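PDB 4TR9: fructose-bisphosphate aldolase from Plasmodium falciparum, which belongs to the class I fructose-bisphosphate aldolase family and folds as a TIM barrel. Local coordinates for residues L37-S42 with A311-V316; I53-T58 with N318-K323; F70-L75 with K329-L334; E87-K92 with K141-A146; E286-L291 with A338-L343. All coordinates share one frame; numbering follows the deposited sequence. Where two conformers were deposited one is given.

Contact 1 (L37-S42 with A311-V316); sequences LAADES and ALQASV. With 38D (N'-[(E)-(2,4-dichlorophenyl)methylidene]-3,4-dihydroxybenzohydrazide), chain K.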
# COMPACT_ATOMS: atom_id res chain seq x y z
N LEU A 37 5.93 35.08 0.49
CA LEU A 37 6.67 35.49 1.68
C LEU A 37 6.23 34.69 2.90
O LEU A 37 5.07 34.76 3.32
CB LEU A 37 6.49 36.99 1.94
CG LEU A 37 7.00 37.52 3.28
CD1 LEU A 37 8.51 37.35 3.40
CD2 LEU A 37 6.60 38.97 3.48
N ALA A 38 7.16 33.94 3.48
CA ALA A 38 6.86 33.12 4.65
C ALA A 38 7.10 33.90 5.94
O ALA A 38 8.21 33.89 6.48
CB ALA A 38 7.69 31.85 4.63
N ALA A 39 6.06 34.56 6.43
CA ALA A 39 6.16 35.33 7.67
C ALA A 39 5.23 34.77 8.73
O ALA A 39 4.57 35.52 9.45
CB ALA A 39 5.85 36.80 7.41
N ASP A 40 5.18 33.44 8.83
CA ASP A 40 4.29 32.78 9.78
C ASP A 40 5.07 32.12 10.92
O ASP A 40 4.78 30.99 11.31
CB ASP A 40 3.43 31.73 9.06
CG ASP A 40 4.26 30.80 8.19
OD1 ASP A 40 5.29 31.25 7.66
OD2 ASP A 40 3.86 29.63 8.05
N GLU A 41 6.05 32.84 11.45
CA GLU A 41 6.83 32.34 12.57
C GLU A 41 6.01 32.35 13.86
O GLU A 41 5.28 33.30 14.13
CB GLU A 41 8.10 33.18 12.77
CG GLU A 41 9.06 33.18 11.59
CD GLU A 41 8.66 34.15 10.50
OE1 GLU A 41 7.77 34.99 10.75
OE2 GLU A 41 9.25 34.09 9.40
N SER A 42 6.12 31.28 14.64
CA SER A 42 5.41 31.19 15.91
C SER A 42 6.05 32.12 16.94
O SER A 42 7.05 32.78 16.65
CB SER A 42 5.41 29.75 16.43
OG SER A 42 6.73 29.29 16.68
N ALA A 311 15.32 33.74 3.71
CA ALA A 311 16.04 34.36 2.59
C ALA A 311 15.51 35.75 2.26
O ALA A 311 16.09 36.45 1.42
CB ALA A 311 15.95 33.46 1.36
N LEU A 312 14.43 36.16 2.91
CA LEU A 312 13.82 37.46 2.64
C LEU A 312 13.85 38.38 3.85
O LEU A 312 13.71 39.60 3.71
CB LEU A 312 12.38 37.28 2.17
CG LEU A 312 12.18 36.70 0.77
CD1 LEU A 312 10.70 36.44 0.51
CD2 LEU A 312 12.75 37.63 -0.29
N GLN A 313 14.02 37.82 5.04
CA GLN A 313 13.87 38.58 6.27
C GLN A 313 15.15 38.70 7.10
O GLN A 313 15.21 39.51 8.02
CB GLN A 313 12.77 37.97 7.13
CG GLN A 313 11.40 37.93 6.46
CD GLN A 313 10.35 37.26 7.33
OE1 GLN A 313 9.74 36.27 6.92
NE2 GLN A 313 10.14 37.79 8.52
N ALA A 314 16.15 37.89 6.78
CA ALA A 314 17.38 37.84 7.57
C ALA A 314 18.09 39.20 7.61
O ALA A 314 18.46 39.68 8.68
CB ALA A 314 18.31 36.77 7.04
N SER A 315 18.27 39.81 6.45
CA SER A 315 18.95 41.09 6.36
C SER A 315 18.04 42.24 6.77
O SER A 315 18.52 43.30 7.19
CB SER A 315 19.48 41.32 4.94
OG SER A 315 20.49 40.39 4.61
N VAL A 316 16.73 42.04 6.65
CA VAL A 316 15.76 43.05 7.02
C VAL A 316 15.79 43.30 8.52
O VAL A 316 15.82 44.45 8.98
CB VAL A 316 14.33 42.65 6.60
CG1 VAL A 316 13.32 43.67 7.09
CG2 VAL A 316 14.25 42.49 5.10
N12 38D K . 10.04 26.07 13.72
C13 38D K . 11.46 25.93 13.56
C15 38D K . 11.56 25.46 16.01
C17 38D K . 13.25 24.08 16.98
C20 38D K . 13.26 24.46 14.62
C01 38D K . 8.75 26.96 9.70
C02 38D K . 8.40 27.27 8.38
O03 38D K . 9.02 26.61 7.29
C04 38D K . 7.43 28.23 8.13
C05 38D K . 6.81 28.88 9.18
C06 38D K . 7.15 28.58 10.49
O07 38D K . 7.06 28.55 6.81
C08 38D K . 8.11 27.62 10.74
C09 38D K . 8.47 27.32 12.20
O10 38D K . 7.83 27.85 13.11
N11 38D K . 9.56 26.43 12.46
C14 38D K . 12.11 25.26 14.76
C16 38D K . 12.12 24.87 17.13
CL1 38D K . 13.94 23.35 18.40
C19 38D K . 13.82 23.87 15.74
CL2 38D K . 13.99 24.18 13.06
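Leu37 overlaps Leu312 at the methyl tips, CD1 of Leu37 lying 3.7 Å from CD1 of Leu312 as the two side chains cross obliquely. CG of Leu37 is anti to its backbone N (chi1 170°), and this carries the methyl across to the helix. The same methyl flanks the side chain of Gln313, which crosses Leu37 at about a right angle. Gln313 has the largest area buried here. Its chain is extended beyond CG, so the amide reaches past Leu37 to Ala38 and Glu41. There the amide end lies beside the carbonyl of Ala38 and meets the carboxylate of Glu41 tip to tip, the two planes 77° apart. Ala39 packs near the same amide group. Residues 37-39 belong to barrel strand 35-39, which runs parallel to strands 79-84 and 303-308. Helix 310-320 follows strand 303-308 and packs against the neighbouring strand 35-39. Further along the segment, Ala38 and Asp40 line the pocket of the bound 38D. OD1 of Asp40 takes a weak hydrogen bond of 3.3 Å from the ligand hydroxyl O07. The carboxylate also lies close to the ligand ring, Asp40 OD1 being 3.2 Å from C05 of 38D. Its other oxygen, OD2, makes a salt bridge with Lys152, another pocket residue. 38D is also hydrogen-bonded to OG1 of Thr45.

Contact 2 (I53-T58 with N318-K323); sequences IKLENT and NTWQGK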
# COMPACT_ATOMS: atom_id res chain seq x y z
N ILE A 53 18.92 40.34 17.09
CA ILE A 53 19.07 41.77 16.89
C ILE A 53 18.87 42.53 18.20
O ILE A 53 18.71 43.75 18.21
CB ILE A 53 18.08 42.32 15.85
CG1 ILE A 53 16.64 42.00 16.27
CG2 ILE A 53 18.38 41.73 14.48
CD1 ILE A 53 15.60 42.53 15.31
N LYS A 54 18.89 41.78 19.31
CA LYS A 54 18.72 42.34 20.65
C LYS A 54 17.43 43.14 20.75
O LYS A 54 17.44 44.37 20.81
CB LYS A 54 19.92 43.22 21.03
CG LYS A 54 21.10 42.45 21.63
CD LYS A 54 21.75 41.52 20.61
CE LYS A 54 22.69 40.54 21.29
NZ LYS A 54 23.29 39.59 20.32
N LEU A 55 16.31 42.42 20.78
CA LEU A 55 15.00 43.04 20.81
C LEU A 55 14.04 42.20 21.65
O LEU A 55 14.01 40.98 21.53
CB LEU A 55 14.45 43.21 19.39
CG LEU A 55 13.05 43.80 19.24
CD1 LEU A 55 12.99 45.21 19.80
CD2 LEU A 55 12.62 43.77 17.78
N GLU A 56 13.27 42.86 22.50
CA GLU A 56 12.32 42.15 23.37
C GLU A 56 11.15 41.61 22.55
O GLU A 56 10.62 42.29 21.67
CB GLU A 56 11.83 43.07 24.49
CG GLU A 56 11.12 44.34 24.04
CD GLU A 56 12.07 45.46 23.65
OE1 GLU A 56 13.26 45.19 23.41
OE2 GLU A 56 11.62 46.63 23.59
N ASN A 57 10.74 40.38 22.85
CA ASN A 57 9.66 39.74 22.12
C ASN A 57 8.29 40.09 22.69
O ASN A 57 7.67 39.28 23.40
CB ASN A 57 9.85 38.22 22.11
CG ASN A 57 8.84 37.51 21.23
OD1 ASN A 57 8.27 38.10 20.31
ND2 ASN A 57 8.60 36.23 21.51
N THR A 58 7.82 41.29 22.39
CA THR A 58 6.50 41.73 22.84
C THR A 58 5.49 41.64 21.70
O THR A 58 5.87 41.41 20.55
CB THR A 58 6.54 43.18 23.37
OG1 THR A 58 6.90 44.07 22.31
CG2 THR A 58 7.55 43.30 24.50
N ASN A 318 18.24 42.66 10.56
CA ASN A 318 19.53 43.24 10.91
C ASN A 318 19.57 44.74 10.65
O ASN A 318 20.24 45.49 11.37
CB ASN A 318 20.66 42.55 10.13
CG ASN A 318 20.84 41.10 10.52
OD1 ASN A 318 20.66 40.73 11.68
ND2 ASN A 318 21.18 40.26 9.55
N THR A 319 18.86 45.18 9.62
CA THR A 319 18.81 46.59 9.27
C THR A 319 17.85 47.34 10.18
O THR A 319 18.14 48.45 10.63
CB THR A 319 18.39 46.79 7.80
OG1 THR A 319 19.28 46.06 6.94
CG2 THR A 319 18.43 48.26 7.42
N TRP A 320 16.70 46.73 10.45
CA TRP A 320 15.66 47.34 11.26
C TRP A 320 16.09 47.48 12.72
O TRP A 320 16.08 48.58 13.28
CB TRP A 320 14.37 46.52 11.16
CG TRP A 320 13.25 47.03 12.00
CD1 TRP A 320 12.78 48.31 12.05
CD2 TRP A 320 12.44 46.27 12.91
NE1 TRP A 320 11.73 48.39 12.93
CE2 TRP A 320 11.50 47.16 13.47
CE3 TRP A 320 12.43 44.93 13.30
CZ2 TRP A 320 10.56 46.75 14.41
CZ3 TRP A 320 11.49 44.52 14.23
CH2 TRP A 320 10.57 45.43 14.78
N GLN A 321 16.46 46.36 13.34
CA GLN A 321 16.90 46.32 14.73
C GLN A 321 15.88 46.91 15.70
O GLN A 321 16.24 47.49 16.72
CB GLN A 321 18.24 47.05 14.90
CG GLN A 321 19.44 46.25 14.43
CD GLN A 321 20.75 46.96 14.69
OE1 GLN A 321 20.79 48.18 14.86
NE2 GLN A 321 21.85 46.21 14.73
N GLY A 322 14.60 46.75 15.37
CA GLY A 322 13.52 47.18 16.25
C GLY A 322 13.42 48.69 16.43
O GLY A 322 12.83 49.15 17.40
N LYS A 323 13.99 49.45 15.50
CA LYS A 323 13.96 50.90 15.59
C LYS A 323 13.19 51.52 14.42
O LYS A 323 13.37 51.12 13.27
CB LYS A 323 15.38 51.47 15.65
CG LYS A 323 16.17 50.99 16.86
CD LYS A 323 17.41 51.84 17.11
CE LYS A 323 18.39 51.75 15.96
NZ LYS A 323 19.62 52.56 16.21
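Ile53 has the largest area buried in this contact. Its CG1 branch takes the crowded position between backbone N and carbonyl carbon (chi1 58°). This turns CD1 down onto the backbone at the end of the helix, 4.0 Å from CA of Gln321. The other branch, CG2, lies 3.7 Å from OD1 of Asn318, one turn back. Gln321 itself lies alongside, its CG approaching CB of Ile53. Leu55 comes in next to Ile53. Its CD2 touches both the indole and the turn from beside them, 3.8 Å from CZ3 of Trp320 and equally 3.8 Å from CA of Gly322. The leucine crosses the tryptophan at about a right angle. Gly322 has no side chain, so Leu55 can come right up to its CA. That CA in turn sits 3.3 Å above the plane of the Trp320 ring, over its centre. Tyr65 and Leu68 of helix 59-70 also meet the indole, tying the contact to the next helix. No hydrogen bond links the two segments. The backbone leaves the helix at Gln321 with positive phi and folds back in a type I' beta turn from Trp320 to Lys323, closed by Lys323 N to Trp320 O. This is a helix end finished by a tight turn, on the outer surface of the TIM barrel.

Contact 3 (F70-L75 with K329-L334); sequences FGTKGL and KAREVL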
# COMPACT_ATOMS: atom_id res chain seq x y z
N PHE A 70 4.61 43.94 5.56
CA PHE A 70 3.40 43.98 4.75
C PHE A 70 3.06 45.41 4.32
O PHE A 70 2.31 45.61 3.36
CB PHE A 70 2.22 43.37 5.51
CG PHE A 70 2.51 42.01 6.08
CD1 PHE A 70 3.40 41.15 5.45
CD2 PHE A 70 1.90 41.58 7.24
CE1 PHE A 70 3.67 39.90 5.97
CE2 PHE A 70 2.16 40.33 7.77
CZ PHE A 70 3.05 39.49 7.13
N GLY A 71 3.62 46.38 5.02
CA GLY A 71 3.37 47.78 4.71
C GLY A 71 4.35 48.33 3.70
O GLY A 71 4.37 49.53 3.43
N THR A 72 5.18 47.45 3.14
CA THR A 72 6.18 47.85 2.16
C THR A 72 5.54 48.20 0.82
O THR A 72 4.99 47.34 0.13
CB THR A 72 7.22 46.74 1.93
OG1 THR A 72 7.87 46.44 3.17
CG2 THR A 72 8.25 47.18 0.91
N LYS A 73 5.61 49.48 0.46
CA LYS A 73 5.03 49.96 -0.79
C LYS A 73 5.79 49.42 -2.00
O LYS A 73 6.97 49.73 -2.19
CB LYS A 73 5.01 51.49 -0.82
CG LYS A 73 4.08 52.11 0.20
CD LYS A 73 4.14 53.64 0.17
CE LYS A 73 5.45 54.15 0.75
NZ LYS A 73 5.59 53.85 2.20
N GLY A 74 5.12 48.60 -2.80
CA GLY A 74 5.71 48.04 -4.00
C GLY A 74 6.13 46.59 -3.85
O GLY A 74 6.78 46.02 -4.72
N LEU A 75 5.74 45.98 -2.73
CA LEU A 75 6.10 44.60 -2.44
C LEU A 75 5.32 43.63 -3.34
O LEU A 75 5.77 42.52 -3.60
CB LEU A 75 5.84 44.27 -0.97
CG LEU A 75 6.31 42.90 -0.48
CD1 LEU A 75 7.82 42.79 -0.56
CD2 LEU A 75 5.81 42.62 0.93
N LYS A 329 14.48 52.08 5.61
CA LYS A 329 15.78 51.56 5.23
C LYS A 329 15.74 50.04 5.11
O LYS A 329 16.34 49.45 4.21
CB LYS A 329 16.84 51.98 6.25
CG LYS A 329 18.27 51.67 5.83
CD LYS A 329 19.25 52.05 6.94
CE LYS A 329 19.07 53.51 7.36
NZ LYS A 329 19.95 53.87 8.50
N ALA A 330 15.01 49.40 6.03
CA ALA A 330 14.89 47.95 6.03
C ALA A 330 13.91 47.47 4.96
O ALA A 330 14.06 46.37 4.42
CB ALA A 330 14.44 47.46 7.40
N ARG A 331 12.92 48.30 4.65
CA ARG A 331 11.93 47.95 3.64
C ARG A 331 12.54 47.89 2.25
O ARG A 331 12.10 47.13 1.39
CB ARG A 331 10.77 48.95 3.66
CG ARG A 331 9.79 48.74 4.81
CD ARG A 331 8.66 49.75 4.76
NE ARG A 331 7.63 49.45 5.76
CZ ARG A 331 6.53 50.18 5.94
NH1 ARG A 331 5.65 49.83 6.87
NH2 ARG A 331 6.32 51.26 5.20
N GLU A 332 13.58 48.70 2.02
CA GLU A 332 14.30 48.67 0.76
C GLU A 332 15.13 47.40 0.67
O GLU A 332 15.31 46.84 -0.41
CB GLU A 332 15.18 49.91 0.60
CG GLU A 332 15.92 49.98 -0.73
CD GLU A 332 16.63 51.31 -0.94
OE1 GLU A 332 16.31 52.28 -0.22
OE2 GLU A 332 17.51 51.38 -1.82
N VAL A 333 15.64 46.95 1.81
CA VAL A 333 16.39 45.70 1.88
C VAL A 333 15.47 44.53 1.55
O VAL A 333 15.88 43.57 0.89
CB VAL A 333 17.02 45.49 3.27
CG1 VAL A 333 17.80 44.19 3.32
CG2 VAL A 333 17.93 46.66 3.62
N LEU A 334 14.22 44.63 1.99
CA LEU A 334 13.21 43.62 1.69
C LEU A 334 12.90 43.59 0.19
O LEU A 334 12.73 42.52 -0.39
CB LEU A 334 11.94 43.89 2.48
CG LEU A 334 10.75 42.97 2.19
CD1 LEU A 334 11.10 41.53 2.55
CD2 LEU A 334 9.51 43.42 2.95
O HOH W 1 8.08 53.26 4.11
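Gly71 is the first residue to leave the helix before it, and its carbonyl turns over the guanidinium of Arg331. The oxygen stands 3.1 Å above the plane, offset toward the rim. Gly71 O is 3.2 Å from NH2 of Arg331, but the angle is too poor for a hydrogen bond. Thr72 follows, with its backbone N over the centre of the same face. Its side chain slides past the arginine chain in the opposite direction. OG1 of Thr72 touches CG of Arg331 at 3.4 Å and CD2 of Leu334 also at 3.4 Å. The hydroxyl is hydrogen-bonded to the carbonyls of Leu68 and Leu69. Lys73 bends at chi3 and chi4 and brings its amine to the edge of the guanidinium, NZ to NH2 of Arg331 being 4.0 Å. A water accepts a bond of 2.9 Å from Arg331 NH2 and a weak one from Lys73 NZ. A type II turn from Thr72 to Leu75 then brings the chain back. Leu75 crosses Leu334 at about a right angle, its CD1 3.9 Å from CD2 of Leu334. The contact joins helix 327-346 to the connection between helix 59-70 and barrel strand 79-84. A hydrogen bond from Arg331 NE to Leu68 O helps to hold the guanidinium with one face toward Gly71 and Thr72. The shared water, and a long, weak ion pair of Arg331 NH1 with Asp67, probably ease the repulsion between the two like charges.

Contact 4 (E87-K92 with K141-A146); sequences ETLFQK and KEYYKA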
# COMPACT_ATOMS: atom_id res chain seq x y z
N GLU A 87 -1.98 34.70 15.09
CA GLU A 87 -2.00 35.99 15.77
C GLU A 87 -2.02 37.15 14.78
O GLU A 87 -2.82 38.08 14.91
CB GLU A 87 -0.80 36.12 16.70
CG GLU A 87 -0.53 37.54 17.17
CD GLU A 87 0.82 37.67 17.86
OE1 GLU A 87 1.32 36.66 18.40
OE2 GLU A 87 1.38 38.79 17.86
N THR A 88 -1.13 37.09 13.79
CA THR A 88 -0.97 38.17 12.83
C THR A 88 -2.22 38.39 11.99
O THR A 88 -2.55 39.52 11.62
CB THR A 88 0.23 37.90 11.89
OG1 THR A 88 1.39 37.61 12.67
CG2 THR A 88 0.50 39.10 11.00
N LEU A 89 -2.93 37.30 11.69
CA LEU A 89 -4.13 37.35 10.87
C LEU A 89 -5.21 38.24 11.48
O LEU A 89 -5.92 38.94 10.76
CB LEU A 89 -4.68 35.94 10.65
CG LEU A 89 -5.93 35.82 9.78
CD1 LEU A 89 -5.66 36.35 8.38
CD2 LEU A 89 -6.40 34.37 9.72
N PHE A 90 -5.32 38.22 12.80
CA PHE A 90 -6.31 39.03 13.50
C PHE A 90 -5.67 40.19 14.25
O PHE A 90 -6.12 40.57 15.33
CB PHE A 90 -7.11 38.17 14.48
CG PHE A 90 -7.74 36.96 13.86
CD1 PHE A 90 -9.02 37.02 13.32
CD2 PHE A 90 -7.07 35.75 13.82
CE1 PHE A 90 -9.60 35.91 12.75
CE2 PHE A 90 -7.65 34.63 13.25
CZ PHE A 90 -8.92 34.71 12.71
N GLN A 91 -4.62 40.76 13.67
CA GLN A 91 -3.85 41.80 14.34
C GLN A 91 -3.90 43.13 13.59
O GLN A 91 -4.07 43.16 12.37
CB GLN A 91 -2.40 41.35 14.53
CG GLN A 91 -1.64 42.09 15.61
CD GLN A 91 -0.25 41.54 15.83
OE1 GLN A 91 0.36 40.99 14.91
NE2 GLN A 91 0.26 41.69 17.04
N LYS A 92 -3.74 44.23 14.32
CA LYS A 92 -3.74 45.56 13.73
C LYS A 92 -2.50 46.34 14.16
O LYS A 92 -2.01 46.17 15.28
CB LYS A 92 -5.03 46.31 14.10
CG LYS A 92 -4.82 47.65 14.78
CD LYS A 92 -4.89 47.53 16.30
CE LYS A 92 -6.29 47.19 16.76
NZ LYS A 92 -7.28 48.23 16.37
N LYS A 141 -12.73 27.70 8.15
CA LYS A 141 -13.88 28.57 7.95
C LYS A 141 -13.64 29.92 8.61
O LYS A 141 -14.07 30.96 8.11
CB LYS A 141 -15.15 27.93 8.49
CG LYS A 141 -15.54 26.64 7.79
CD LYS A 141 -16.83 26.07 8.35
CE LYS A 141 -17.22 24.78 7.65
NZ LYS A 141 -18.49 24.22 8.17
N GLU A 142 -12.95 29.89 9.75
CA GLU A 142 -12.61 31.11 10.48
C GLU A 142 -11.57 31.93 9.73
O GLU A 142 -11.68 33.15 9.62
CB GLU A 142 -12.10 30.76 11.88
CG GLU A 142 -11.58 31.95 12.68
CD GLU A 142 -10.90 31.53 13.96
OE1 GLU A 142 -10.79 30.31 14.21
OE2 GLU A 142 -10.46 32.42 14.72
N TYR A 143 -10.55 31.24 9.21
CA TYR A 143 -9.46 31.90 8.51
C TYR A 143 -9.91 32.52 7.19
O TYR A 143 -9.45 33.60 6.81
CB TYR A 143 -8.32 30.91 8.26
CG TYR A 143 -7.65 30.41 9.52
CD1 TYR A 143 -7.65 31.17 10.68
CD2 TYR A 143 -7.02 29.17 9.55
CE1 TYR A 143 -7.04 30.72 11.83
CE2 TYR A 143 -6.41 28.71 10.70
CZ TYR A 143 -6.42 29.49 11.84
OH TYR A 143 -5.82 29.03 12.99
N TYR A 144 -10.81 31.83 6.49
CA TYR A 144 -11.33 32.32 5.22
C TYR A 144 -12.08 33.64 5.39
O TYR A 144 -11.89 34.58 4.62
CB TYR A 144 -12.26 31.28 4.58
CG TYR A 144 -12.74 31.66 3.19
CD1 TYR A 144 -12.00 31.33 2.07
CD2 TYR A 144 -13.93 32.35 3.02
CE1 TYR A 144 -12.44 31.68 0.80
CE2 TYR A 144 -14.38 32.70 1.75
CZ TYR A 144 -13.62 32.36 0.65
OH TYR A 144 -14.06 32.71 -0.61
N LYS A 145 -12.92 33.70 6.42
CA LYS A 145 -13.71 34.89 6.69
C LYS A 145 -12.81 36.02 7.18
O LYS A 145 -13.16 37.20 7.10
CB LYS A 145 -14.81 34.59 7.71
CG LYS A 145 -16.02 35.51 7.60
CD LYS A 145 -17.11 35.10 8.58
CE LYS A 145 -16.72 35.43 10.01
NZ LYS A 145 -16.57 36.90 10.22
N ALA A 146 -11.64 35.65 7.70
CA ALA A 146 -10.66 36.62 8.17
C ALA A 146 -9.88 37.22 7.01
O ALA A 146 -9.31 38.31 7.13
CB ALA A 146 -9.71 35.97 9.17
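Ala146 is the small bump of this contact, and its CB fits the hollow between Leu89 and Phe90. It lies 3.7 Å from CD2 of Leu89 and 3.6 Å from CE1 of Phe90. The hollow exists because the two neighbours reach out together: CG of Leu89 is anti to its backbone N (chi1 -179°) and stands over one face of the Phe90 ring, toward the rim. Leu89 projects in turn. Its CD2 fits between Ala146 and Tyr143, where it meets CD1 of Tyr143 at 3.6 Å. It approaches that ring obliquely. Phe90 pushes its far end past Ala146 toward the preceding turn of the helix. CZ of Phe90 comes to 3.4 Å from OE2 of Glu142 and 3.8 Å from CG of the same residue. The glutamate is extended, with its carboxylate plane turned 41° from the plane of the phenyl ring. The rings of Phe90 and Tyr143 meet edge to edge, CE2 of Phe90 lying 4.2 Å from CE1 of Tyr143. The pieces joined are the short, weakly bonded helix 86-89 after barrel strand 79-84 and helix 136-146. Val100 of helix 99-105 also packs on Leu89, and Val114 packs on Tyr143. No hydrogen bond crosses the contact. Cohesion therefore rests on fitted apolar surfaces. The carboxylate of Glu142 touches the Phe90 ring but belongs to an exposed residue, so water can probably solvate its charge.

Contact 5 (E286-L291 with A338-L343); sequences EASVNL and AEANSL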
# COMPACT_ATOMS: atom_id res chain seq x y z
N GLU A 286 22.66 32.49 -1.61
CA GLU A 286 22.67 31.14 -2.16
C GLU A 286 21.26 30.64 -2.44
O GLU A 286 21.05 29.83 -3.34
CB GLU A 286 23.41 30.18 -1.22
CG GLU A 286 24.90 30.43 -1.14
CD GLU A 286 25.61 29.46 -0.20
OE1 GLU A 286 24.91 28.69 0.49
OE2 GLU A 286 26.85 29.48 -0.16
N ALA A 287 20.30 31.12 -1.66
CA ALA A 287 18.90 30.76 -1.87
C ALA A 287 18.39 31.37 -3.17
O ALA A 287 17.48 30.83 -3.81
CB ALA A 287 18.05 31.21 -0.70
N SER A 288 18.98 32.50 -3.56
CA SER A 288 18.61 33.17 -4.80
C SER A 288 19.38 32.57 -5.98
O SER A 288 18.83 32.41 -7.07
CB SER A 288 18.89 34.67 -4.70
OG SER A 288 18.11 35.26 -3.68
N VAL A 289 20.65 32.25 -5.75
CA VAL A 289 21.49 31.67 -6.79
C VAL A 289 20.98 30.29 -7.18
O VAL A 289 20.87 29.98 -8.37
CB VAL A 289 22.96 31.57 -6.32
CG1 VAL A 289 23.78 30.77 -7.32
CG2 VAL A 289 23.55 32.95 -6.13
N ASN A 290 20.66 29.46 -6.19
CA ASN A 290 20.16 28.12 -6.44
C ASN A 290 18.80 28.13 -7.13
O ASN A 290 18.56 27.34 -8.05
CB ASN A 290 20.08 27.32 -5.14
CG ASN A 290 21.44 27.03 -4.54
OD1 ASN A 290 22.43 26.91 -5.26
ND2 ASN A 290 21.50 26.93 -3.22
N LEU A 291 17.92 29.02 -6.70
CA LEU A 291 16.62 29.18 -7.33
C LEU A 291 16.78 29.63 -8.78
O LEU A 291 16.01 29.24 -9.66
CB LEU A 291 15.75 30.18 -6.56
CG LEU A 291 14.37 30.49 -7.16
CD1 LEU A 291 13.53 29.23 -7.26
CD2 LEU A 291 13.66 31.55 -6.34
N ALA A 338 13.46 40.63 -2.52
CA ALA A 338 12.27 40.17 -3.23
C ALA A 338 12.49 40.21 -4.73
O ALA A 338 12.07 39.31 -5.46
CB ALA A 338 11.06 41.01 -2.84
N GLU A 339 13.16 41.27 -5.20
CA GLU A 339 13.47 41.42 -6.61
C GLU A 339 14.52 40.41 -7.05
O GLU A 339 14.50 39.92 -8.18
CB GLU A 339 13.96 42.84 -6.91
CG GLU A 339 14.19 43.13 -8.38
CD GLU A 339 14.70 44.54 -8.63
OE1 GLU A 339 15.17 45.18 -7.68
OE2 GLU A 339 14.61 45.00 -9.79
N ALA A 340 15.44 40.09 -6.14
CA ALA A 340 16.50 39.13 -6.41
C ALA A 340 15.93 37.75 -6.70
O ALA A 340 16.32 37.09 -7.66
CB ALA A 340 17.47 39.07 -5.24
N ASN A 341 15.00 37.31 -5.85
CA ASN A 341 14.37 36.02 -6.02
C ASN A 341 13.34 36.04 -7.15
O ASN A 341 13.01 35.00 -7.72
CB ASN A 341 13.71 35.57 -4.72
CG ASN A 341 14.73 35.26 -3.63
OD1 ASN A 341 15.71 34.56 -3.87
ND2 ASN A 341 14.50 35.80 -2.44
N SER A 342 12.84 37.23 -7.47
CA SER A 342 11.91 37.39 -8.58
C SER A 342 12.63 37.16 -9.91
O SER A 342 12.12 36.46 -10.79
CB SER A 342 11.27 38.78 -8.57
OG SER A 342 10.37 38.93 -9.65
N LEU A 343 13.81 37.75 -10.04
CA LEU A 343 14.64 37.56 -11.22
C LEU A 343 15.14 36.12 -11.30
O LEU A 343 15.43 35.61 -12.38
CB LEU A 343 15.83 38.53 -11.20
CG LEU A 343 15.51 40.02 -11.28
CD1 LEU A 343 16.76 40.85 -11.07
CD2 LEU A 343 14.85 40.36 -12.61
O HOH W 2 17.37 35.54 -1.07
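Ser288 and Asn341 form the tight part of this contact. OG of Ser288 donates a hydrogen bond to OD1 of Asn341 at 2.5 Å, a very short distance. It approaches from above the carbonyl plane, 45° out of it, with a C=O to donor angle of 126°. Both first torsions leave the outer group anti to the carbonyl carbon, beside the backbone N, and the side chains meet between the helices. The backbones are close here as well, CA of Ser288 lying 5.3 Å from CA of Asn341. The segments run nearly parallel, with axes 18° apart. CB of Ala340 flanks the serine hydroxyl at 4.2 Å. A water sits on one side of the bonded pair. It donates to Ser288 OG at 2.7 Å and accepts from Asn341 ND2 at 3.2 Å, so serine, amide and water form a small ring. Packing is looser toward Leu291, one turn along. Its CD2 lies 3.8 Å from the backbone O of Asn341, a plain van der Waals contact of a methyl with a carbonyl. Leu291 and Asn341 both rest on Phe306 and Tyr308 of strand 303-308. The contact thus places helices 284-295 and 327-346 side by side on the outside of the TIM barrel. Ser288 OG is also hydrogen-bonded to Glu284 O within its own helix. The one hydroxyl proton is probably shared between two carbonyl acceptors, and the water gives the buried polar atoms a further partner.

From the N terminus, contacts 1, 2 and 3 open in turn at 37-42, 53-58 and 70-75. Contact 4 opens at 87-92 and closes a loop at 141-146, wholly within the spans of the first three. Contact 5 opens later, at 286-291, in series with contact 4. The chain then returns through 311-316, 318-323, 329-334 and 338-343, closing contacts 1, 2, 3 and 5 in that order. These four spans therefore cross one another. Contacts 1 to 3 tie the first strand and the loops on either side of helix 59-70 to helices 310-320 and 327-346. Contact 4 joins helices 86-89 and 136-146. Contact 5 joins helices 284-295 and 327-346.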